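Local coordinates for protein acarbose Kinase Mak1 (Uncultured bacterium, PDB 6WB4) that phosphorylates the antidiabetic drug acarbose with ATP, as a carbohydrate kinase of the pfkB family linked to microbial resistance to the drug, at residues Val59-Asn65 with Gly302-Ser306; Arg257-Asn263 with Trp296-Gly302. All blocks are in the same frame, centred on the assembly; numbering follows the deposited sequence.

Overall arrangement
Contacts 1 and 2 lie with their centres about 13 Å apart and meet at Gly302, which both contain. Contact 1 joins residues 59-65, where strand 57-60 of the four-stranded sheet runs into helix 65-73, to the loop before helix 310-318. Contact 2 is nested within the long chain loop that contact 1 closes, and joins the approach to helix 265-280 to the end of helix 283-298. Contact 1 borders the sugar and contact 2 the adenine. Between them AC1 O6B lies 3.4 Å from the ATP PG, consistent with phosphate transfer to that hydroxyl in this ribokinase-like enzyme.

Contact 1 (Val59-Asn65 with Gly302-Ser306); sequences VVGHTGN and GTHTS. With CA (calcium ion), chain J; AC1 (4,6-dideoxy-4-{[(1S,4R,5S,6S)-4,5,6-trihydroxy-3-(hydroxymethyl)cyclohex-2-en-1-yl]amino}-alpha-D-glucopyranose), chain D.
The sugar-binding side of the pfkB active site includes the turn that follows strand 57-60, and here His304 and Thr303 pack against Val60 at the end of the strand, His62 in the turn and Asn65 at the start of helix 65-73. His304 carries most of the contact. Its CG sits between the backbone N and the carbonyl carbon (chi1 60°), which carries the ring across to the end of the strand. There NE2 donates to Val60 O; the modelled length of 2.4 Å is doubtful at this resolution, and the bond is bent. Over one face of the ring come Gly61 O and the Asn65 amide, its ND2 3.6 Å from His304 ND1, with the amide plane nearly perpendicular to the imidazole at 88°. The same amide nitrogen lies over the rim of the ring and makes a weak bond back to Gly61 O. Beside it the His62 ring crosses Thr303 at about a right angle, CD2 lying 3.6 Å from Thr303 CB. Its edge faces the ligand: His62 NE2 and AC1 O4 form a hydrogen bond of 2.8 Å, while ND1 has a weak bond to Asp267. The next residue turns its backbone the other way, with Thr63 O binding calcium at 2.6 Å. Packing of His304 and Thr303 against His62 and Asn65 thus joins the two segments, and histidine suits position 62 because its two ring nitrogens serve ligand and protein.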
ATOM      1  N   VAL B  59      -0.596   6.318   5.923  1.00 66.69           N
ATOM      2  CA  VAL B  59      -0.773   6.848   7.280  1.00 59.22           C
ATOM      3  C   VAL B  59      -0.604   5.791   8.375  1.00 62.79           C
ATOM      4  O   VAL B  59      -0.578   4.589   8.105  1.00 64.20           O
ATOM      5  CB  VAL B  59      -2.160   7.512   7.474  1.00 55.40           C
ATOM      6  CG1 VAL B  59      -2.441   8.532   6.385  1.00 63.59           C
ATOM      7  CG2 VAL B  59      -3.252   6.469   7.560  1.00 50.87           C
ATOM      8  N   VAL B  60      -0.517   6.256   9.618  1.00 59.52           N
ATOM      9  CA  VAL B  60      -0.509   5.375  10.775  1.00 62.48           C
ATOM     10  C   VAL B  60      -1.905   4.814  10.935  1.00 48.35           C
ATOM     11  O   VAL B  60      -2.881   5.537  10.776  1.00 59.69           O
ATOM     12  CB  VAL B  60      -0.077   6.133  12.073  1.00 49.26           C
ATOM     13  CG1 VAL B  60       0.066   5.188  13.260  1.00 44.64           C
ATOM     14  CG2 VAL B  60       1.191   6.914  11.834  1.00 45.43           C
ATOM     15  N   GLY B  61      -2.018   3.513  11.180  1.00 45.96           N
ATOM     16  CA  GLY B  61      -3.332   2.912  11.304  1.00 55.34           C
ATOM     17  C   GLY B  61      -4.063   3.427  12.534  1.00 66.30           C
ATOM     18  O   GLY B  61      -3.628   4.389  13.162  1.00 70.03           O
ATOM     19  N   HIS B  62      -5.126   2.749  12.945  1.00 63.52           N
ATOM     20  CA  HIS B  62      -5.905   3.260  14.064  1.00 64.99           C
ATOM     21  C   HIS B  62      -5.938   2.341  15.283  1.00 63.51           C
ATOM     22  O   HIS B  62      -6.484   2.710  16.323  1.00 57.98           O
ATOM     23  CB  HIS B  62      -7.337   3.552  13.599  1.00 60.04           C
ATOM     24  CG  HIS B  62      -8.125   2.324  13.254  1.00 67.80           C
ATOM     25  ND1 HIS B  62      -8.559   1.426  14.205  1.00 66.29           N
ATOM     26  CD2 HIS B  62      -8.558   1.848  12.064  1.00 77.77           C
ATOM     27  CE1 HIS B  62      -9.216   0.443  13.614  1.00 69.59           C
ATOM     28  NE2 HIS B  62      -9.231   0.676  12.315  1.00 77.39           N
ATOM     29  N   THR B  63      -5.309   1.179  15.175  1.00 60.54           N
ATOM     30  CA  THR B  63      -5.577   0.086  16.092  1.00 74.87           C
ATOM     31  C   THR B  63      -5.138   0.394  17.527  1.00 79.70           C
ATOM     32  O   THR B  63      -5.915   0.204  18.492  1.00 81.53           O
ATOM     33  CB  THR B  63      -4.879  -1.189  15.587  1.00 71.03           C
ATOM     34  OG1 THR B  63      -5.346  -1.479  14.266  1.00 71.44           O
ATOM     35  CG2 THR B  63      -5.153  -2.371  16.503  1.00 59.79           C
ATOM     36  N   GLY B  64      -3.896   0.832  17.684  1.00 63.98           N
ATOM     37  CA  GLY B  64      -3.451   1.274  18.998  1.00 69.15           C
ATOM     38  C   GLY B  64      -3.569   2.787  19.035  1.00 59.97           C
ATOM     39  O   GLY B  64      -3.925   3.403  20.025  1.00 46.58           O
ATOM     40  N   ASN B  65      -3.335   3.364  17.869  1.00 59.60           N
ATOM     41  CA  ASN B  65      -3.229   4.792  17.685  1.00 45.36           C
ATOM     42  C   ASN B  65      -4.514   5.583  17.925  1.00 55.01           C
ATOM     43  O   ASN B  65      -4.479   6.701  18.429  1.00 57.66           O
ATOM     44  CB  ASN B  65      -2.712   5.038  16.262  1.00 45.79           C
ATOM     45  CG  ASN B  65      -2.585   6.497  15.936  1.00 49.83           C
ATOM     46  OD1 ASN B  65      -1.818   7.224  16.563  1.00 61.52           O
ATOM     47  ND2 ASN B  65      -3.335   6.939  14.936  1.00 56.56           N
ATOM     48  N   GLY B 302     -12.602   8.922   7.124  1.00 85.07           N
ATOM     49  CA  GLY B 302     -11.347   8.317   7.546  1.00 72.67           C
ATOM     50  C   GLY B 302     -11.577   7.527   8.818  1.00 83.28           C
ATOM     51  O   GLY B 302     -12.689   7.529   9.349  1.00 82.45           O
ATOM     52  N   THR B 303     -10.544   6.860   9.326  1.00 90.93           N
ATOM     53  CA  THR B 303     -10.725   6.070  10.542  1.00 94.98           C
ATOM     54  C   THR B 303     -10.258   6.785  11.807  1.00101.78           C
ATOM     55  O   THR B 303     -10.865   6.626  12.865  1.00105.82           O
ATOM     56  CB  THR B 303      -9.997   4.709  10.460  1.00 93.03           C
ATOM     57  OG1 THR B 303      -8.597   4.922  10.244  1.00 97.31           O
ATOM     58  CG2 THR B 303     -10.572   3.855   9.330  1.00 90.01           C
ATOM     59  N   HIS B 304      -9.180   7.558  11.709  1.00 98.00           N
ATOM     60  CA  HIS B 304      -8.693   8.327  12.856  1.00 81.68           C
ATOM     61  C   HIS B 304      -8.430   9.781  12.474  1.00 86.62           C
ATOM     62  O   HIS B 304      -7.324  10.294  12.654  1.00 83.10           O
ATOM     63  CB  HIS B 304      -7.426   7.686  13.456  1.00 77.88           C
ATOM     64  CG  HIS B 304      -6.273   7.584  12.502  1.00 86.65           C
ATOM     65  ND1 HIS B 304      -5.309   8.563  12.391  1.00 87.39           N
ATOM     66  CD2 HIS B 304      -5.929   6.616  11.620  1.00 89.71           C
ATOM     67  CE1 HIS B 304      -4.423   8.204  11.479  1.00 81.87           C
ATOM     68  NE2 HIS B 304      -4.777   7.028  10.995  1.00 88.83           N
ATOM     69  N   THR B 305      -9.452  10.460  11.969  1.00 89.49           N
ATOM     70  CA  THR B 305      -9.259  11.820  11.476  1.00 87.94           C
ATOM     71  C   THR B 305      -9.503  12.925  12.505  1.00 84.99           C
ATOM     72  O   THR B 305      -8.756  13.904  12.569  1.00 93.42           O
ATOM     73  CB  THR B 305     -10.165  12.091  10.268  1.00 78.98           C
ATOM     74  OG1 THR B 305     -10.053  11.002   9.339  1.00 86.25           O
ATOM     75  CG2 THR B 305      -9.746  13.373   9.585  1.00 65.74           C
ATOM     76  N   SER B 306     -10.545  12.769  13.308  1.00 63.55           N
ATOM     77  CA  SER B 306     -10.948  13.832  14.213  1.00 59.06           C
ATOM     78  C   SER B 306     -11.578  13.293  15.489  1.00 56.87           C
ATOM     79  O   SER B 306     -12.445  12.426  15.436  1.00 56.96           O
ATOM     80  CB  SER B 306     -11.921  14.776  13.510  1.00 60.32           C
ATOM     81  OG  SER B 306     -12.309  15.826  14.375  1.00 72.88           O
TER
HETATM   82 CA    CA J 304      -7.010  -0.909  20.583  1.00 60.33          CA
HETATM   83  C1  AC1 D   3      -8.182  -8.892  15.955  0.91124.36           C
HETATM   84  O2  AC1 D   3      -9.908  -9.932  14.605  0.91138.11           O
HETATM   85  C2  AC1 D   3      -9.398  -8.674  15.069  0.91132.98           C
HETATM   86  C4A AC1 D   3      -9.330  -2.876  10.941  0.91108.72           C
HETATM   87  C3  AC1 D   3      -9.087  -7.769  13.883  0.91130.94           C
HETATM   88  O3  AC1 D   3     -10.335  -7.367  13.300  0.91128.26           O
HETATM   89  C4  AC1 D   3      -8.283  -6.525  14.275  0.91123.18           C
HETATM   90  N4A AC1 D   3      -7.603  -6.001  13.098  0.91126.93           N
HETATM   91  C5  AC1 D   3      -7.245  -6.766  15.376  0.91109.19           C
HETATM   92  O5  AC1 D   3      -7.731  -7.618  16.409  0.91116.90           O
HETATM   93  C6  AC1 D   3      -6.841  -5.455  16.041  0.91 89.56           C
HETATM   94  C1B AC1 D   3      -8.358  -5.283  12.084  0.91124.07           C
HETATM   95  C2B AC1 D   3      -7.434  -4.443  11.188  0.91122.40           C
HETATM   96  O2B AC1 D   3      -6.070  -4.571  11.615  0.91126.25           O
HETATM   97  C3B AC1 D   3      -7.826  -2.968  11.137  0.91117.53           C
HETATM   98  O3B AC1 D   3      -7.120  -2.290  10.085  0.91124.10           O
HETATM   99  O4  AC1 D   3      -9.748  -1.541  10.642  0.91111.77           O
HETATM  100  C5B AC1 D   3      -9.878  -3.318  12.252  0.91106.48           C
HETATM  101  C7B AC1 D   3      -9.457  -4.479  12.747  0.91114.54           C
HETATM  102  C6B AC1 D   3     -10.849  -2.479  13.043  0.91111.31           C
HETATM  103  O6B AC1 D   3     -10.405  -2.439  14.407  0.91112.72           O
HETATM  104  O   HOH W   1      -7.559  -2.947  19.944  1.00 74.90           O
HETATM  105  O   HOH W   2      -9.312  -0.228  20.824  1.00 55.71           O

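Contact 2 (Arg257-Asn263 with Trp296-Gly302); sequences RPVVDSN and WACGTLG. With ATP (adenosine-5'-triphosphate), chain H.
Arg257 lays its guanidinium flat on the indole of Trp296, the planes only 5° apart and CZ 3.8 Å from the centroid of the Trp296 six-membered ring. This cation-pi stack is extended by Arg257 CD, which makes a CH-pi contact over the same face, 3.5 Å from Trp296 CZ3. The arginine chain bends at chi3 (76°), turning its flat end onto the ring, and NH2 donates to Trp296 O at 2.7 Å. Gly299 N reaches that carbonyl from the opposite side of its plane. Gly299 O lies over the other guanidinium face, where a residue without a side chain lets the arginine pass close. Two residues on from Trp296, Cys298 O accepts from Val260 N at 2.9 Å and Asp261 N at 3.0 Å, again from opposite faces. Asp261 has CG anti to its backbone N (chi1 -177°), which sets its carboxylate oxygens to separate tasks: OD2 takes Gly302 N through its anti lone pair, while OD1 accepts Asn263 N from above the carboxylate plane, closing an Asx turn at the head of the DSNGAGD signature. Val259 CG1 and Cys298 SG face the adenine, with Ser262 CB 3.6 Å from ATP N7. Trp296 NE1 is held separately by Ser306. The positive guanidinium would probably be favoured by the dipole of helix 283-298, and the backbone bonds to Cys298 O hold Val259, Ser262 and Cys298 together, consistent with a defined wall of the nucleotide pocket.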
ATOM      1  N   ARG B 257     -23.205  17.237  11.681  1.00 71.76           N
ATOM      2  CA  ARG B 257     -22.246  16.163  11.458  1.00 74.30           C
ATOM      3  C   ARG B 257     -22.934  14.834  11.198  1.00 78.87           C
ATOM      4  O   ARG B 257     -22.887  13.934  12.040  1.00 77.57           O
ATOM      5  CB  ARG B 257     -21.301  16.016  12.651  1.00 63.93           C
ATOM      6  CG  ARG B 257     -20.108  16.952  12.609  1.00 75.55           C
ATOM      7  CD  ARG B 257     -19.166  16.691  13.771  1.00 75.90           C
ATOM      8  NE  ARG B 257     -18.367  15.484  13.583  1.00 75.83           N
ATOM      9  CZ  ARG B 257     -17.129  15.478  13.099  1.00 79.62           C
ATOM     10  NH1 ARG B 257     -16.542  16.618  12.753  1.00 65.38           N
ATOM     11  NH2 ARG B 257     -16.472  14.331  12.963  1.00 87.84           N
ATOM     12  N   PRO B 258     -23.564  14.697  10.023  1.00 61.63           N
ATOM     13  CA  PRO B 258     -24.242  13.430   9.768  1.00 64.18           C
ATOM     14  C   PRO B 258     -23.226  12.300   9.612  1.00 66.48           C
ATOM     15  O   PRO B 258     -22.037  12.562   9.416  1.00 65.91           O
ATOM     16  CB  PRO B 258     -25.010  13.696   8.460  1.00 61.38           C
ATOM     17  CG  PRO B 258     -24.197  14.736   7.747  1.00 55.93           C
ATOM     18  CD  PRO B 258     -23.599  15.601   8.860  1.00 57.30           C
ATOM     19  N   VAL B 259     -23.686  11.064   9.753  1.00 68.33           N
ATOM     20  CA  VAL B 259     -22.828   9.898   9.603  1.00 68.34           C
ATOM     21  C   VAL B 259     -22.285   9.746   8.176  1.00 70.05           C
ATOM     22  O   VAL B 259     -23.043   9.739   7.202  1.00 73.81           O
ATOM     23  CB  VAL B 259     -23.581   8.611  10.000  1.00 68.86           C
ATOM     24  CG1 VAL B 259     -22.680   7.392   9.861  1.00 55.92           C
ATOM     25  CG2 VAL B 259     -24.108   8.734  11.419  1.00 66.30           C
ATOM     26  N   VAL B 260     -20.967   9.629   8.064  1.00 69.05           N
ATOM     27  CA  VAL B 260     -20.327   9.435   6.773  1.00 69.17           C
ATOM     28  C   VAL B 260     -19.401   8.210   6.767  1.00 70.83           C
ATOM     29  O   VAL B 260     -19.270   7.555   5.751  1.00 80.16           O
ATOM     30  CB  VAL B 260     -19.534  10.693   6.350  1.00 75.58           C
ATOM     31  CG1 VAL B 260     -20.485  11.825   5.985  1.00 68.27           C
ATOM     32  CG2 VAL B 260     -18.567  11.124   7.454  1.00 70.94           C
ATOM     33  N   ASP B 261     -18.739   7.924   7.886  1.00 82.17           N
ATOM     34  CA  ASP B 261     -17.850   6.762   7.984  1.00 81.94           C
ATOM     35  C   ASP B 261     -17.737   6.247   9.426  1.00 84.38           C
ATOM     36  O   ASP B 261     -17.236   6.952  10.305  1.00 76.92           O
ATOM     37  CB  ASP B 261     -16.466   7.114   7.429  1.00 76.64           C
ATOM     38  CG  ASP B 261     -15.509   5.937   7.438  1.00 84.66           C
ATOM     39  OD1 ASP B 261     -15.972   4.783   7.575  1.00 96.25           O
ATOM     40  OD2 ASP B 261     -14.288   6.167   7.286  1.00 76.97           O
ATOM     41  N   SER B 262     -18.179   5.014   9.660  1.00 85.50           N
ATOM     42  CA  SER B 262     -18.207   4.452  11.012  1.00 74.80           C
ATOM     43  C   SER B 262     -17.007   3.560  11.355  1.00 73.93           C
ATOM     44  O   SER B 262     -17.013   2.889  12.383  1.00 75.14           O
ATOM     45  CB  SER B 262     -19.504   3.669  11.231  1.00 72.15           C
ATOM     46  OG  SER B 262     -19.540   2.506  10.423  1.00 88.78           O
ATOM     47  N   ASN B 263     -15.971   3.572  10.526  1.00 74.43           N
ATOM     48  CA  ASN B 263     -14.783   2.786  10.832  1.00 87.51           C
ATOM     49  C   ASN B 263     -13.835   3.545  11.733  1.00 90.70           C
ATOM     50  O   ASN B 263     -13.405   4.651  11.412  1.00 98.90           O
ATOM     51  CB  ASN B 263     -14.042   2.364   9.558  1.00 91.89           C
ATOM     52  CG  ASN B 263     -14.650   1.137   8.911  1.00 89.55           C
ATOM     53  OD1 ASN B 263     -15.399   1.239   7.942  1.00 90.79           O
ATOM     54  ND2 ASN B 263     -14.340  -0.036   9.461  1.00 82.67           N
ATOM     55  N   TRP B 296     -19.045  11.300  17.087  1.00 65.73           N
ATOM     56  CA  TRP B 296     -18.154  12.280  16.494  1.00 66.88           C
ATOM     57  C   TRP B 296     -17.308  11.651  15.401  1.00 69.18           C
ATOM     58  O   TRP B 296     -17.255  12.159  14.275  1.00 70.92           O
ATOM     59  CB  TRP B 296     -17.257  12.905  17.558  1.00 55.68           C
ATOM     60  CG  TRP B 296     -16.407  14.001  17.024  1.00 52.88           C
ATOM     61  CD1 TRP B 296     -15.131  13.907  16.539  1.00 49.56           C
ATOM     62  CD2 TRP B 296     -16.787  15.372  16.894  1.00 57.13           C
ATOM     63  NE1 TRP B 296     -14.689  15.152  16.129  1.00 55.08           N
ATOM     64  CE2 TRP B 296     -15.694  16.062  16.332  1.00 54.27           C
ATOM     65  CE3 TRP B 296     -17.949  16.086  17.205  1.00 50.47           C
ATOM     66  CZ2 TRP B 296     -15.733  17.426  16.079  1.00 61.39           C
ATOM     67  CZ3 TRP B 296     -17.983  17.435  16.954  1.00 46.00           C
ATOM     68  CH2 TRP B 296     -16.885  18.094  16.396  1.00 48.84           C
ATOM     69  N   ALA B 297     -16.688  10.521  15.729  1.00 65.78           N
ATOM     70  CA  ALA B 297     -15.846   9.796  14.782  1.00 68.13           C
ATOM     71  C   ALA B 297     -16.604   9.450  13.501  1.00 64.62           C
ATOM     72  O   ALA B 297     -16.059   9.549  12.405  1.00 64.74           O
ATOM     73  CB  ALA B 297     -15.296   8.532  15.428  1.00 68.64           C
ATOM     74  N   CYS B 298     -17.859   9.044  13.645  1.00 61.78           N
ATOM     75  CA  CYS B 298     -18.671   8.644  12.503  1.00 68.49           C
ATOM     76  C   CYS B 298     -18.943   9.770  11.506  1.00 76.12           C
ATOM     77  O   CYS B 298     -19.221   9.511  10.334  1.00 77.89           O
ATOM     78  CB  CYS B 298     -19.992   8.070  12.991  1.00 71.84           C
ATOM     79  SG  CYS B 298     -19.803   6.470  13.739  1.00 74.57           S
ATOM     80  N   GLY B 299     -18.844  11.013  11.963  1.00 74.24           N
ATOM     81  CA  GLY B 299     -19.127  12.151  11.107  1.00 61.61           C
ATOM     82  C   GLY B 299     -17.884  12.678  10.430  1.00 65.99           C
ATOM     83  O   GLY B 299     -17.890  13.756   9.842  1.00 82.56           O
ATOM     84  N   THR B 300     -16.806  11.913  10.528  1.00 69.71           N
ATOM     85  CA  THR B 300     -15.538  12.296   9.933  1.00 77.23           C
ATOM     86  C   THR B 300     -15.186  11.248   8.877  1.00 87.39           C
ATOM     87  O   THR B 300     -15.537  10.074   9.003  1.00101.43           O
ATOM     88  CB  THR B 300     -14.407  12.421  10.995  1.00 90.46           C
ATOM     89  OG1 THR B 300     -13.457  13.407  10.576  1.00 94.17           O
ATOM     90  CG2 THR B 300     -13.678  11.098  11.215  1.00 90.72           C
ATOM     91  N   LEU B 301     -14.535  11.683   7.810  1.00 88.56           N
ATOM     92  CA  LEU B 301     -14.151  10.772   6.747  1.00 90.39           C
ATOM     93  C   LEU B 301     -12.759  10.243   7.095  1.00 92.50           C
ATOM     94  O   LEU B 301     -11.834  11.022   7.331  1.00 93.56           O
ATOM     95  CB  LEU B 301     -14.173  11.486   5.397  1.00 94.32           C
ATOM     96  CG  LEU B 301     -14.627  10.701   4.167  1.00103.14           C
ATOM     97  CD1 LEU B 301     -15.752   9.748   4.524  1.00105.59           C
ATOM     98  CD2 LEU B 301     -15.073  11.660   3.073  1.00104.59           C
ATOM     99  N   GLY B 302     -12.602   8.922   7.124  1.00 85.07           N
ATOM    100  CA  GLY B 302     -11.347   8.317   7.546  1.00 72.67           C
ATOM    101  C   GLY B 302     -11.577   7.527   8.818  1.00 83.28           C
ATOM    102  O   GLY B 302     -12.689   7.529   9.349  1.00 82.45           O
TER
HETATM  103  PG  ATP H 302     -13.413  -1.058  15.049  0.84197.01           P
HETATM  104  O1G ATP H 302     -13.662  -0.657  13.613  0.84196.83           O
HETATM  105  O2G ATP H 302     -13.306  -2.548  15.279  0.84196.21           O
HETATM  106  O3G ATP H 302     -12.353  -0.240  15.746  0.84190.67           O
HETATM  107  PB  ATP H 302     -16.163  -1.424  15.528  0.84204.80           P
HETATM  108  O1B ATP H 302     -16.418  -1.443  14.039  0.84204.81           O
HETATM  109  O2B ATP H 302     -16.164  -2.715  16.315  0.84198.26           O
HETATM  110  O3B ATP H 302     -14.775  -0.651  15.805  0.84220.98           O
HETATM  111  PA  ATP H 302     -18.806  -0.583  16.027  0.84214.78           P
HETATM  112  O1A ATP H 302     -19.238  -1.844  16.739  0.84210.75           O
HETATM  113  O2A ATP H 302     -19.145  -0.399  14.565  0.84212.69           O
HETATM  114  O3A ATP H 302     -17.214  -0.416  16.212  0.84214.41           O
HETATM  115  O5' ATP H 302     -19.358   0.695  16.846  0.84144.03           O
HETATM  116  C5' ATP H 302     -18.689   1.134  18.033  0.84137.72           C
HETATM  117  C4' ATP H 302     -19.438   2.268  18.735  0.84129.89           C
HETATM  118  O4' ATP H 302     -19.349   3.486  17.987  0.84128.41           O
HETATM  119  C3' ATP H 302     -20.917   1.973  18.934  0.84126.90           C
HETATM  120  O3' ATP H 302     -21.181   1.541  20.269  0.84129.06           O
HETATM  121  C2' ATP H 302     -21.623   3.286  18.663  0.84124.80           C
HETATM  122  O2' ATP H 302     -21.985   3.936  19.887  0.84118.30           O
HETATM  123  C1' ATP H 302     -20.624   4.125  17.885  0.84128.33           C
HETATM  124  N9  ATP H 302     -21.080   4.045  16.480  0.84133.46           N
HETATM  125  C8  ATP H 302     -20.546   3.259  15.524  0.84136.46           C
HETATM  126  N7  ATP H 302     -21.204   3.400  14.345  0.84135.31           N
HETATM  127  C5  ATP H 302     -22.191   4.293  14.549  0.84131.94           C
HETATM  128  C6  ATP H 302     -23.256   4.900  13.724  0.84125.83           C
HETATM  129  N6  ATP H 302     -23.393   4.567  12.420  0.84124.55           N
HETATM  130  N1  ATP H 302     -24.079   5.792  14.320  0.84125.78           N
HETATM  131  C2  ATP H 302     -23.944   6.130  15.617  0.84122.95           C
HETATM  132  N3  ATP H 302     -23.000   5.620  16.426  0.84120.33           N
HETATM  133  C4  ATP H 302     -22.109   4.715  15.957  0.84129.16           C